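Local coordinates for putative malic enzyme ((S)-malate:NAD+ oxidoreductase (decarboxylating)) (Streptococcus pyogenes, PDB 2A9F), which probably catalyses the metal-dependent oxidative decarboxylation of (S)-malate with NAD+, as a member of the malic enzyme family, at residues D82-E93 against I108-D116; Q164-I175 against S198-L207. All coordinates share one frame; numbering follows the deposited sequence.

Interaction 1. Residues D82-E93 against I108-D116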
ATOM      1  N   ASP A  82     -11.492 -11.027  16.141  1.00 58.86           N
ATOM      2  CA  ASP A  82     -10.104 -11.065  15.704  1.00 59.60           C
ATOM      3  C   ASP A  82      -9.983 -12.287  14.800  1.00 59.25           C
ATOM      4  O   ASP A  82      -9.779 -13.407  15.276  1.00 59.96           O
ATOM      5  CB  ASP A  82      -9.162 -11.177  16.904  1.00 60.35           C
ATOM      6  CG  ASP A  82      -7.711 -11.372  16.495  1.00 62.17           C
ATOM      7  OD1 ASP A  82      -7.311 -10.896  15.404  1.00 58.51           O
ATOM      8  OD2 ASP A  82      -6.967 -11.996  17.286  1.00 64.28           O
ATOM      9  N   ILE A  83     -10.128 -12.053  13.493  1.00 57.72           N
ATOM     10  CA  ILE A  83     -10.073 -13.107  12.497  1.00 55.11           C
ATOM     11  C   ILE A  83      -8.788 -13.109  11.684  1.00 54.50           C
ATOM     12  O   ILE A  83      -8.612 -13.943  10.793  1.00 55.93           O
ATOM     13  CB  ILE A  83     -11.254 -12.991  11.537  1.00 55.52           C
ATOM     14  CG1 ILE A  83     -11.295 -11.585  10.926  1.00 57.46           C
ATOM     15  CG2 ILE A  83     -12.536 -13.249  12.275  1.00 55.76           C
ATOM     16  CD1 ILE A  83     -12.404 -11.371   9.898  1.00 55.29           C
ATOM     17  N   GLY A  84      -7.889 -12.180  11.982  1.00 52.19           N
ATOM     18  CA  GLY A  84      -6.630 -12.129  11.260  1.00 52.91           C
ATOM     19  C   GLY A  84      -6.619 -11.136  10.113  1.00 52.87           C
ATOM     20  O   GLY A  84      -7.672 -10.727   9.631  1.00 51.31           O
ATOM     21  N   PRO A  85      -5.429 -10.726   9.655  1.00 53.11           N
ATOM     22  CA  PRO A  85      -5.310  -9.765   8.554  1.00 52.86           C
ATOM     23  C   PRO A  85      -5.893 -10.204   7.193  1.00 52.58           C
ATOM     24  O   PRO A  85      -6.624  -9.434   6.566  1.00 52.18           O
ATOM     25  CB  PRO A  85      -3.803  -9.472   8.511  1.00 52.85           C
ATOM     26  CG  PRO A  85      -3.185 -10.742   9.092  1.00 52.97           C
ATOM     27  CD  PRO A  85      -4.107 -11.048  10.226  1.00 52.25           C
ATOM     28  N   GLU A  86      -5.587 -11.417   6.736  1.00 50.93           N
ATOM     29  CA  GLU A  86      -6.122 -11.882   5.447  1.00 49.67           C
ATOM     30  C   GLU A  86      -7.650 -11.836   5.388  1.00 48.63           C
ATOM     31  O   GLU A  86      -8.222 -11.307   4.431  1.00 47.95           O
ATOM     32  CB  GLU A  86      -5.659 -13.309   5.121  1.00 49.32           C
ATOM     33  CG  GLU A  86      -4.179 -13.438   4.834  1.00 51.95           C
ATOM     34  CD  GLU A  86      -3.389 -13.962   6.020  1.00 54.70           C
ATOM     35  OE1 GLU A  86      -3.723 -13.600   7.170  1.00 54.54           O
ATOM     36  OE2 GLU A  86      -2.423 -14.729   5.797  1.00 56.61           O
ATOM     37  N   ALA A  87      -8.303 -12.390   6.411  1.00 48.26           N
ATOM     38  CA  ALA A  87      -9.768 -12.411   6.478  1.00 45.36           C
ATOM     39  C   ALA A  87     -10.357 -11.001   6.518  1.00 43.09           C
ATOM     40  O   ALA A  87     -11.512 -10.792   6.148  1.00 40.96           O
ATOM     41  CB  ALA A  87     -10.228 -13.199   7.702  1.00 45.22           C
ATOM     42  N   ALA A  88      -9.557 -10.037   6.957  1.00 41.21           N
ATOM     43  CA  ALA A  88     -10.011  -8.660   7.039  1.00 41.49           C
ATOM     44  C   ALA A  88      -9.984  -7.950   5.669  1.00 42.05           C
ATOM     45  O   ALA A  88     -10.841  -7.108   5.380  1.00 41.48           O
ATOM     46  CB  ALA A  88      -9.143  -7.890   8.032  1.00 40.65           C
ATOM     47  N   MET A  89      -9.013  -8.312   4.835  1.00 40.55           N
ATOM     48  CA  MET A  89      -8.821  -7.690   3.533  1.00 40.37           C
ATOM     49  C   MET A  89     -10.106  -7.360   2.749  1.00 39.63           C
ATOM     50  O   MET A  89     -10.258  -6.236   2.264  1.00 39.13           O
ATOM     51  CB  MET A  89      -7.860  -8.539   2.694  1.00 39.71           C
ATOM     52  CG  MET A  89      -7.045  -7.744   1.662  1.00 39.38           C
ATOM     53  SD  MET A  89      -5.706  -6.689   2.276  1.00 32.58           S
ATOM     54  CE  MET A  89      -6.502  -5.639   3.315  1.00 31.82           C
ATOM     55  N   PRO A  90     -11.053  -8.319   2.637  1.00 38.44           N
ATOM     56  CA  PRO A  90     -12.299  -8.047   1.904  1.00 37.33           C
ATOM     57  C   PRO A  90     -12.967  -6.767   2.399  1.00 37.81           C
ATOM     58  O   PRO A  90     -13.496  -5.990   1.606  1.00 39.99           O
ATOM     59  CB  PRO A  90     -13.153  -9.282   2.195  1.00 33.22           C
ATOM     60  CG  PRO A  90     -12.146 -10.337   2.326  1.00 32.42           C
ATOM     61  CD  PRO A  90     -11.060  -9.695   3.156  1.00 35.91           C
ATOM     62  N   VAL A  91     -12.933  -6.551   3.710  1.00 37.73           N
ATOM     63  CA  VAL A  91     -13.543  -5.367   4.301  1.00 38.44           C
ATOM     64  C   VAL A  91     -12.716  -4.093   4.072  1.00 40.34           C
ATOM     65  O   VAL A  91     -13.267  -3.028   3.797  1.00 42.84           O
ATOM     66  CB  VAL A  91     -13.764  -5.563   5.815  1.00 37.39           C
ATOM     67  CG1 VAL A  91     -14.303  -4.285   6.443  1.00 34.99           C
ATOM     68  CG2 VAL A  91     -14.727  -6.707   6.043  1.00 33.52           C
ATOM     69  N   MET A  92     -11.399  -4.198   4.172  1.00 41.12           N
ATOM     70  CA  MET A  92     -10.550  -3.032   3.969  1.00 42.14           C
ATOM     71  C   MET A  92     -10.553  -2.609   2.496  1.00 44.17           C
ATOM     72  O   MET A  92     -10.499  -1.426   2.173  1.00 43.90           O
ATOM     73  CB  MET A  92      -9.130  -3.341   4.450  1.00 38.68           C
ATOM     74  CG  MET A  92      -9.093  -3.869   5.901  1.00 34.33           C
ATOM     75  SD  MET A  92      -9.920  -2.743   7.030  1.00 29.92           S
ATOM     76  CE  MET A  92     -11.206  -3.745   7.623  1.00 36.36           C
ATOM     77  N   GLU A  93     -10.634  -3.556   1.582  1.00 46.22           N
ATOM     78  CA  GLU A  93     -10.647  -3.119   0.209  1.00 48.93           C
ATOM     79  C   GLU A  93     -12.056  -2.661  -0.167  1.00 48.84           C
ATOM     80  O   GLU A  93     -12.235  -1.865  -1.090  1.00 46.10           O
ATOM     81  CB  GLU A  93     -10.087  -4.199  -0.724  1.00 50.82           C
ATOM     82  CG  GLU A  93     -10.747  -5.535  -0.702  1.00 54.43           C
ATOM     83  CD  GLU A  93      -9.888  -6.580  -1.423  1.00 56.71           C
ATOM     84  OE1 GLU A  93      -8.802  -6.931  -0.903  1.00 53.13           O
ATOM     85  OE2 GLU A  93     -10.294  -7.039  -2.514  1.00 59.05           O
ATOM     86  N   ILE A 108      -5.615   2.512  -0.462  1.00 40.54           N
ATOM     87  CA  ILE A 108      -4.938   1.226  -0.558  1.00 39.92           C
ATOM     88  C   ILE A 108      -5.268   0.415   0.699  1.00 39.09           C
ATOM     89  O   ILE A 108      -4.984   0.848   1.804  1.00 40.79           O
ATOM     90  CB  ILE A 108      -3.374   1.401  -0.581  1.00 41.56           C
ATOM     91  CG1 ILE A 108      -2.941   2.379  -1.664  1.00 40.85           C
ATOM     92  CG2 ILE A 108      -2.698   0.051  -0.800  1.00 42.15           C
ATOM     93  CD1 ILE A 108      -3.198   1.909  -3.062  1.00 44.35           C
ATOM     94  N   PRO A 109      -5.877  -0.768   0.555  1.00 40.21           N
ATOM     95  CA  PRO A 109      -6.170  -1.529   1.778  1.00 40.71           C
ATOM     96  C   PRO A 109      -4.899  -2.254   2.250  1.00 41.05           C
ATOM     97  O   PRO A 109      -4.185  -2.842   1.439  1.00 41.52           O
ATOM     98  CB  PRO A 109      -7.270  -2.482   1.327  1.00 39.03           C
ATOM     99  CG  PRO A 109      -6.923  -2.733  -0.087  1.00 39.58           C
ATOM    100  CD  PRO A 109      -6.517  -1.382  -0.617  1.00 39.98           C
ATOM    101  N   ILE A 110      -4.604  -2.191   3.547  1.00 41.48           N
ATOM    102  CA  ILE A 110      -3.400  -2.823   4.090  1.00 41.83           C
ATOM    103  C   ILE A 110      -3.611  -3.485   5.447  1.00 41.12           C
ATOM    104  O   ILE A 110      -3.983  -2.825   6.429  1.00 39.41           O
ATOM    105  CB  ILE A 110      -2.247  -1.808   4.232  1.00 42.33           C
ATOM    106  CG1 ILE A 110      -1.740  -1.418   2.856  1.00 44.04           C
ATOM    107  CG2 ILE A 110      -1.108  -2.412   5.021  1.00 43.95           C
ATOM    108  CD1 ILE A 110      -0.663  -0.358   2.886  1.00 47.37           C
ATOM    109  N   VAL A 111      -3.354  -4.789   5.499  1.00 39.77           N
ATOM    110  CA  VAL A 111      -3.522  -5.537   6.742  1.00 41.16           C
ATOM    111  C   VAL A 111      -2.199  -6.108   7.221  1.00 41.19           C
ATOM    112  O   VAL A 111      -1.501  -6.770   6.475  1.00 42.46           O
ATOM    113  CB  VAL A 111      -4.531  -6.691   6.566  1.00 41.59           C
ATOM    114  CG1 VAL A 111      -5.927  -6.135   6.410  1.00 38.27           C
ATOM    115  CG2 VAL A 111      -4.151  -7.543   5.357  1.00 38.99           C
ATOM    116  N   LEU A 112      -1.843  -5.844   8.469  1.00 43.02           N
ATOM    117  CA  LEU A 112      -0.587  -6.370   9.003  1.00 44.12           C
ATOM    118  C   LEU A 112      -0.841  -7.401  10.095  1.00 45.42           C
ATOM    119  O   LEU A 112      -1.772  -7.239  10.891  1.00 44.51           O
ATOM    120  CB  LEU A 112       0.263  -5.235   9.567  1.00 44.50           C
ATOM    121  CG  LEU A 112      -0.318  -3.814   9.622  1.00 42.91           C
ATOM    122  CD1 LEU A 112      -0.394  -3.329  11.057  1.00 41.92           C
ATOM    123  CD2 LEU A 112       0.574  -2.893   8.832  1.00 39.91           C
ATOM    124  N   ASP A 113      -0.051  -8.473  10.131  1.00 47.10           N
ATOM    125  CA  ASP A 113      -0.243  -9.465  11.195  1.00 49.67           C
ATOM    126  C   ASP A 113       0.724  -9.195  12.343  1.00 48.72           C
ATOM    127  O   ASP A 113       1.846  -9.688  12.367  1.00 46.47           O
ATOM    128  CB  ASP A 113      -0.065 -10.914  10.702  1.00 53.07           C
ATOM    129  CG  ASP A 113       1.325 -11.188  10.160  1.00 56.55           C
ATOM    130  OD1 ASP A 113       1.701 -12.378  10.034  1.00 56.58           O
ATOM    131  OD2 ASP A 113       2.037 -10.207   9.855  1.00 61.97           O
ATOM    132  N   THR A 114       0.269  -8.367  13.274  1.00 46.97           N
ATOM    133  CA  THR A 114       1.022  -8.009  14.458  1.00 49.02           C
ATOM    134  C   THR A 114      -0.054  -7.392  15.315  1.00 50.26           C
ATOM    135  O   THR A 114      -0.833  -6.571  14.820  1.00 52.15           O
ATOM    136  CB  THR A 114       2.088  -6.920  14.208  1.00 49.30           C
ATOM    137  OG1 THR A 114       1.446  -5.649  14.031  1.00 51.40           O
ATOM    138  CG2 THR A 114       2.915  -7.234  12.992  1.00 47.99           C
ATOM    139  N   LYS A 115      -0.123  -7.791  16.578  1.00 49.06           N
ATOM    140  CA  LYS A 115      -1.122  -7.238  17.481  1.00 51.46           C
ATOM    141  C   LYS A 115      -0.394  -6.412  18.532  1.00 54.36           C
ATOM    142  O   LYS A 115      -0.998  -5.879  19.472  1.00 55.19           O
ATOM    143  CB  LYS A 115      -1.905  -8.358  18.157  1.00 50.63           C
ATOM    144  CG  LYS A 115      -2.617  -9.276  17.199  1.00 48.38           C
ATOM    145  CD  LYS A 115      -3.559 -10.172  17.951  1.00 47.12           C
ATOM    146  CE  LYS A 115      -4.398 -10.974  17.013  1.00 44.32           C
ATOM    147  NZ  LYS A 115      -3.548 -11.923  16.289  1.00 44.51           N
ATOM    148  N   ASP A 116       0.920  -6.327  18.364  1.00 56.47           N
ATOM    149  CA  ASP A 116       1.772  -5.571  19.267  1.00 58.35           C
ATOM    150  C   ASP A 116       1.577  -4.077  18.971  1.00 57.83           C
ATOM    151  O   ASP A 116       1.997  -3.590  17.925  1.00 58.98           O
ATOM    152  CB  ASP A 116       3.237  -5.985  19.038  1.00 60.22           C
ATOM    153  CG  ASP A 116       4.188  -5.390  20.063  1.00 62.94           C
ATOM    154  OD1 ASP A 116       4.179  -5.852  21.231  1.00 62.60           O
ATOM    155  OD2 ASP A 116       4.941  -4.456  19.693  1.00 63.92           O
TER
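Val111 packs on Pro85 and Ala88 of helix 85-93; the contact joins the last two elements of a beta-alpha-beta unit in the malic enzyme N-terminal domain: strand 67-72, helix 85-102 and strand 106-111. The helix runs back over the strand at 159°, their axes 7.5 Å apart. Starting at the root of the valine, CB lies 3.5 Å from Pro85 CB, at the first turn of the helix. CG1, beside the backbone N at chi1 -70°, is turned toward the middle of helix 85-93, 4.0 Å from Ala88 CB and close to CG of Met92. CG2 stands between the backbone N and the carbonyl carbon; it touches Pro85 O and sits 3.6 Å from Met89 SD, the thioether chain crossing it at a slant after bending at chi2 and chi3. No hydrogen bond crosses between the segments; the Val111 N is instead bonded to Thr130 OG1 of the second subunit. Farther along the helix, Met92 CB meets Pro109 CB of the strand (3.7 Å), and Leu22 covers part of the proline as well. Met92 then leads away from the strand toward Asp138, a magnesium ligand. Glu93 lends Pro109 its aliphatic root, while its carboxylate OE2 is hydrogen-bonded by the backbone N of Lys21. At the opposite end of the contact, the Pro85 ring reaches past the strand to Asp113, with Pro85 CG 3.5 Å from Asp113 CB.

Interaction 2. Residues Q164-I175 against S198-L207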
ATOM      1  N   GLN A 164     -14.557   4.967  15.285  1.00 67.13           N
ATOM      2  CA  GLN A 164     -14.805   5.721  16.513  1.00 67.99           C
ATOM      3  C   GLN A 164     -15.391   7.105  16.244  1.00 67.39           C
ATOM      4  O   GLN A 164     -16.570   7.353  16.486  1.00 66.64           O
ATOM      5  CB  GLN A 164     -13.496   5.849  17.292  1.00 70.33           C
ATOM      6  CG  GLN A 164     -13.495   6.886  18.406  1.00 73.03           C
ATOM      7  CD  GLN A 164     -12.173   6.903  19.157  1.00 75.71           C
ATOM      8  OE1 GLN A 164     -11.099   6.919  18.542  1.00 76.96           O
ATOM      9  NE2 GLN A 164     -12.241   6.906  20.491  1.00 75.16           N
ATOM     10  N   HIS A 165     -14.554   8.004  15.745  1.00 67.15           N
ATOM     11  CA  HIS A 165     -14.984   9.363  15.444  1.00 67.54           C
ATOM     12  C   HIS A 165     -15.964   9.410  14.282  1.00 66.28           C
ATOM     13  O   HIS A 165     -16.665  10.402  14.105  1.00 66.07           O
ATOM     14  CB  HIS A 165     -13.778  10.243  15.107  1.00 68.37           C
ATOM     15  CG  HIS A 165     -12.865  10.480  16.266  1.00 70.17           C
ATOM     16  ND1 HIS A 165     -12.068   9.490  16.800  1.00 70.57           N
ATOM     17  CD2 HIS A 165     -12.640  11.590  17.009  1.00 69.27           C
ATOM     18  CE1 HIS A 165     -11.393   9.981  17.825  1.00 71.39           C
ATOM     19  NE2 HIS A 165     -11.722  11.253  17.973  1.00 69.87           N
ATOM     20  N   GLY A 166     -16.003   8.336  13.499  1.00 64.59           N
ATOM     21  CA  GLY A 166     -16.890   8.268  12.350  1.00 62.88           C
ATOM     22  C   GLY A 166     -18.365   8.456  12.657  1.00 61.72           C
ATOM     23  O   GLY A 166     -18.969   9.443  12.242  1.00 62.12           O
ATOM     24  N   THR A 167     -18.956   7.507  13.373  1.00 60.15           N
ATOM     25  CA  THR A 167     -20.365   7.610  13.706  1.00 59.29           C
ATOM     26  C   THR A 167     -20.589   8.811  14.602  1.00 58.16           C
ATOM     27  O   THR A 167     -21.662   9.402  14.599  1.00 56.81           O
ATOM     28  CB  THR A 167     -20.869   6.352  14.424  1.00 60.82           C
ATOM     29  OG1 THR A 167     -20.073   6.113  15.594  1.00 61.53           O
ATOM     30  CG2 THR A 167     -20.795   5.159  13.491  1.00 62.11           C
ATOM     31  N   ALA A 168     -19.562   9.162  15.369  1.00 58.58           N
ATOM     32  CA  ALA A 168     -19.630  10.301  16.270  1.00 58.62           C
ATOM     33  C   ALA A 168     -19.992  11.539  15.466  1.00 57.99           C
ATOM     34  O   ALA A 168     -20.899  12.291  15.834  1.00 58.74           O
ATOM     35  CB  ALA A 168     -18.292  10.506  16.960  1.00 57.61           C
ATOM     36  N   ILE A 169     -19.282  11.732  14.361  1.00 56.50           N
ATOM     37  CA  ILE A 169     -19.502  12.876  13.479  1.00 54.85           C
ATOM     38  C   ILE A 169     -20.876  12.829  12.831  1.00 54.33           C
ATOM     39  O   ILE A 169     -21.442  13.865  12.494  1.00 54.80           O
ATOM     40  CB  ILE A 169     -18.468  12.923  12.349  1.00 53.94           C
ATOM     41  CG1 ILE A 169     -17.062  12.889  12.925  1.00 54.70           C
ATOM     42  CG2 ILE A 169     -18.653  14.179  11.543  1.00 55.00           C
ATOM     43  CD1 ILE A 169     -16.038  12.396  11.947  1.00 55.34           C
ATOM     44  N   VAL A 170     -21.410  11.630  12.639  1.00 52.26           N
ATOM     45  CA  VAL A 170     -22.718  11.516  12.025  1.00 52.83           C
ATOM     46  C   VAL A 170     -23.790  11.694  13.083  1.00 52.43           C
ATOM     47  O   VAL A 170     -24.904  12.137  12.795  1.00 52.05           O
ATOM     48  CB  VAL A 170     -22.885  10.163  11.313  1.00 53.00           C
ATOM     49  CG1 VAL A 170     -24.271  10.061  10.690  1.00 51.35           C
ATOM     50  CG2 VAL A 170     -21.816  10.022  10.248  1.00 52.76           C
ATOM     51  N   VAL A 171     -23.449  11.349  14.320  1.00 51.83           N
ATOM     52  CA  VAL A 171     -24.388  11.510  15.414  1.00 49.37           C
ATOM     53  C   VAL A 171     -24.480  13.000  15.708  1.00 47.98           C
ATOM     54  O   VAL A 171     -25.556  13.528  15.988  1.00 46.32           O
ATOM     55  CB  VAL A 171     -23.926  10.753  16.661  1.00 49.02           C
ATOM     56  CG1 VAL A 171     -24.805  11.133  17.863  1.00 47.16           C
ATOM     57  CG2 VAL A 171     -24.018   9.241  16.399  1.00 49.06           C
ATOM     58  N   LEU A 172     -23.344  13.674  15.600  1.00 46.37           N
ATOM     59  CA  LEU A 172     -23.291  15.094  15.842  1.00 46.15           C
ATOM     60  C   LEU A 172     -24.098  15.821  14.779  1.00 47.58           C
ATOM     61  O   LEU A 172     -24.723  16.852  15.054  1.00 48.71           O
ATOM     62  CB  LEU A 172     -21.842  15.580  15.823  1.00 43.05           C
ATOM     63  CG  LEU A 172     -21.613  17.002  16.339  1.00 43.65           C
ATOM     64  CD1 LEU A 172     -22.328  17.188  17.681  1.00 47.27           C
ATOM     65  CD2 LEU A 172     -20.132  17.252  16.499  1.00 43.63           C
ATOM     66  N   ALA A 173     -24.099  15.285  13.565  1.00 47.66           N
ATOM     67  CA  ALA A 173     -24.838  15.927  12.486  1.00 47.92           C
ATOM     68  C   ALA A 173     -26.308  15.622  12.672  1.00 48.11           C
ATOM     69  O   ALA A 173     -27.173  16.458  12.366  1.00 46.79           O
ATOM     70  CB  ALA A 173     -24.360  15.417  11.129  1.00 47.28           C
ATOM     71  N   ALA A 174     -26.577  14.423  13.187  1.00 46.29           N
ATOM     72  CA  ALA A 174     -27.940  13.979  13.415  1.00 45.71           C
ATOM     73  C   ALA A 174     -28.641  14.798  14.498  1.00 46.13           C
ATOM     74  O   ALA A 174     -29.867  14.833  14.557  1.00 44.59           O
ATOM     75  CB  ALA A 174     -27.954  12.508  13.783  1.00 45.22           C
ATOM     76  N   ILE A 175     -27.885  15.454  15.370  1.00 46.39           N
ATOM     77  CA  ILE A 175     -28.557  16.246  16.383  1.00 46.00           C
ATOM     78  C   ILE A 175     -28.746  17.661  15.841  1.00 46.84           C
ATOM     79  O   ILE A 175     -29.789  18.259  16.058  1.00 48.17           O
ATOM     80  CB  ILE A 175     -27.810  16.271  17.773  1.00 44.34           C
ATOM     81  CG1 ILE A 175     -26.870  17.462  17.867  1.00 43.75           C
ATOM     82  CG2 ILE A 175     -27.046  14.977  18.006  1.00 40.66           C
ATOM     83  CD1 ILE A 175     -26.414  17.723  19.280  1.00 46.19           C
ATOM     84  N   SER A 198     -13.273   6.105  26.356  1.00 55.22           N
ATOM     85  CA  SER A 198     -12.710   7.192  25.570  1.00 56.21           C
ATOM     86  C   SER A 198     -13.658   7.669  24.469  1.00 55.39           C
ATOM     87  O   SER A 198     -13.668   8.850  24.125  1.00 55.37           O
ATOM     88  CB  SER A 198     -11.379   6.751  24.968  1.00 58.13           C
ATOM     89  OG  SER A 198     -11.531   5.517  24.297  1.00 62.96           O
ATOM     90  N   ALA A 199     -14.442   6.744  23.922  1.00 53.72           N
ATOM     91  CA  ALA A 199     -15.404   7.053  22.871  1.00 51.65           C
ATOM     92  C   ALA A 199     -16.451   8.022  23.402  1.00 50.55           C
ATOM     93  O   ALA A 199     -16.662   9.091  22.843  1.00 50.25           O
ATOM     94  CB  ALA A 199     -16.081   5.773  22.395  1.00 50.17           C
ATOM     95  N   GLY A 200     -17.120   7.633  24.479  1.00 50.89           N
ATOM     96  CA  GLY A 200     -18.125   8.499  25.063  1.00 51.77           C
ATOM     97  C   GLY A 200     -17.504   9.838  25.418  1.00 51.74           C
ATOM     98  O   GLY A 200     -18.135  10.879  25.276  1.00 52.33           O
ATOM     99  N   LEU A 201     -16.263   9.813  25.884  1.00 52.05           N
ATOM    100  CA  LEU A 201     -15.582  11.039  26.244  1.00 53.92           C
ATOM    101  C   LEU A 201     -15.335  11.918  25.023  1.00 56.16           C
ATOM    102  O   LEU A 201     -15.527  13.139  25.081  1.00 57.73           O
ATOM    103  CB  LEU A 201     -14.259  10.723  26.937  1.00 52.13           C
ATOM    104  CG  LEU A 201     -14.248  10.599  28.469  1.00 52.92           C
ATOM    105  CD1 LEU A 201     -15.476   9.874  28.999  1.00 52.48           C
ATOM    106  CD2 LEU A 201     -12.977   9.859  28.868  1.00 54.31           C
ATOM    107  N   SER A 202     -14.914  11.312  23.913  1.00 56.54           N
ATOM    108  CA  SER A 202     -14.658  12.090  22.709  1.00 56.63           C
ATOM    109  C   SER A 202     -15.940  12.796  22.303  1.00 55.97           C
ATOM    110  O   SER A 202     -15.963  14.026  22.225  1.00 55.41           O
ATOM    111  CB  SER A 202     -14.132  11.202  21.568  1.00 57.05           C
ATOM    112  OG  SER A 202     -15.035  10.172  21.229  1.00 58.59           O
ATOM    113  N   ILE A 203     -17.005  12.029  22.067  1.00 54.33           N
ATOM    114  CA  ILE A 203     -18.284  12.624  21.686  1.00 54.87           C
ATOM    115  C   ILE A 203     -18.567  13.833  22.580  1.00 53.18           C
ATOM    116  O   ILE A 203     -18.970  14.899  22.105  1.00 52.33           O
ATOM    117  CB  ILE A 203     -19.474  11.622  21.832  1.00 57.00           C
ATOM    118  CG1 ILE A 203     -19.536  10.678  20.628  1.00 59.48           C
ATOM    119  CG2 ILE A 203     -20.803  12.386  21.910  1.00 57.38           C
ATOM    120  CD1 ILE A 203     -18.350   9.724  20.490  1.00 61.46           C
ATOM    121  N   THR A 204     -18.336  13.652  23.875  1.00 51.27           N
ATOM    122  CA  THR A 204     -18.571  14.705  24.846  1.00 51.55           C
ATOM    123  C   THR A 204     -17.705  15.929  24.546  1.00 50.45           C
ATOM    124  O   THR A 204     -18.217  17.054  24.530  1.00 48.15           O
ATOM    125  CB  THR A 204     -18.325  14.194  26.300  1.00 51.93           C
ATOM    126  OG1 THR A 204     -19.152  13.046  26.541  1.00 52.74           O
ATOM    127  CG2 THR A 204     -18.676  15.275  27.329  1.00 47.53           C
ATOM    128  N   ARG A 205     -16.412  15.727  24.302  1.00 49.88           N
ATOM    129  CA  ARG A 205     -15.552  16.869  23.986  1.00 50.82           C
ATOM    130  C   ARG A 205     -16.098  17.552  22.743  1.00 50.76           C
ATOM    131  O   ARG A 205     -16.208  18.781  22.686  1.00 49.95           O
ATOM    132  CB  ARG A 205     -14.110  16.441  23.718  1.00 52.10           C
ATOM    133  CG  ARG A 205     -13.269  16.214  24.953  1.00 52.07           C
ATOM    134  CD  ARG A 205     -13.875  15.133  25.805  1.00 56.26           C
ATOM    135  NE  ARG A 205     -12.967  14.681  26.855  1.00 60.46           N
ATOM    136  CZ  ARG A 205     -11.908  13.905  26.643  1.00 60.64           C
ATOM    137  NH1 ARG A 205     -11.618  13.489  25.411  1.00 59.75           N
ATOM    138  NH2 ARG A 205     -11.147  13.542  27.667  1.00 59.10           N
ATOM    139  N   LYS A 206     -16.446  16.746  21.747  1.00 50.52           N
ATOM    140  CA  LYS A 206     -16.993  17.279  20.512  1.00 51.05           C
ATOM    141  C   LYS A 206     -18.236  18.105  20.791  1.00 49.00           C
ATOM    142  O   LYS A 206     -18.338  19.240  20.325  1.00 48.45           O
ATOM    143  CB  LYS A 206     -17.308  16.148  19.534  1.00 52.81           C
ATOM    144  CG  LYS A 206     -16.066  15.547  18.908  1.00 55.10           C
ATOM    145  CD  LYS A 206     -16.401  14.348  18.044  1.00 57.88           C
ATOM    146  CE  LYS A 206     -15.128  13.689  17.562  1.00 60.26           C
ATOM    147  NZ  LYS A 206     -14.227  13.355  18.708  1.00 61.47           N
ATOM    148  N   LEU A 207     -19.176  17.548  21.550  1.00 46.83           N
ATOM    149  CA  LEU A 207     -20.395  18.284  21.889  1.00 46.34           C
ATOM    150  C   LEU A 207     -20.117  19.659  22.518  1.00 46.39           C
ATOM    151  O   LEU A 207     -20.696  20.666  22.126  1.00 45.13           O
ATOM    152  CB  LEU A 207     -21.246  17.480  22.852  1.00 44.33           C
ATOM    153  CG  LEU A 207     -22.275  16.557  22.235  1.00 44.57           C
ATOM    154  CD1 LEU A 207     -22.942  15.768  23.347  1.00 43.65           C
ATOM    155  CD2 LEU A 207     -23.298  17.373  21.460  1.00 43.74           C
TER
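His165 and Lys206 cross at about a right angle, the lysine arriving obliquely to the imidazole. Lys206 runs extended as far as CE, which lies 3.3 Å from His165 CD2, and the bend at its last torsion (chi4 54°) then swings NZ to 3.4 Å from His165 NE2. Gln345 of helix 342-354 touches both side chains. One turn on, Ala168 faces helix 198-207 with its methyl group, and Ile203 reaches across to it by its longer branch: Ala168 CB lies 3.6 Å from Ile203 CD1. The small alanine lets the backbones come to 6.0 Å between the CA atoms of Ala168 and Ile203. The segment axes are 10.1 Å apart and cross at -40°. Helix 198-210 follows strand 190-194 in the NAD-binding domain, and Gly200 fits the last glycine of a Rossmann-type GxGxxG pattern, consistent with a dinucleotide-binding turn at this helix start. Beyond Ala168 and Ile203, Leu172 and Leu207 slide past each other in opposite directions, Leu172 CD1 resting 3.9 Å from Leu207 CD2. Ile175 slants across the same methyl with its CD1, so Leu207 CD2 is shared by two side chains. At the N-terminal end, Gln164, fully extended with CG anti to the backbone N, lays its amide NE2 4.0 Å from Ala199 CA. Nearby, Ser202 OG donates to Ala199 O at 2.5 Å, tilted 16° from the carbonyl plane.

Interaction 1 lies in the N-terminal domain and interaction 2 in the NAD-binding domain, their centres 26 Å apart and their nearest atoms about 12 Å apart. They share no helix or strand. The first sets a helix against a strand and is the more buried, with prolines, valine and methionines at its heart and the second subunit reaching its flank. The second pairs two helices, is only partly buried, and mixes aliphatic packing with polar side chains around Gln164 and His165, with Lys206 reaching back to them; no other chain of the assembly touches it. Both approach the magnesium site: the side chain of Met92 lies about 6 Å, that of Gln164 about 9 Å from the ion.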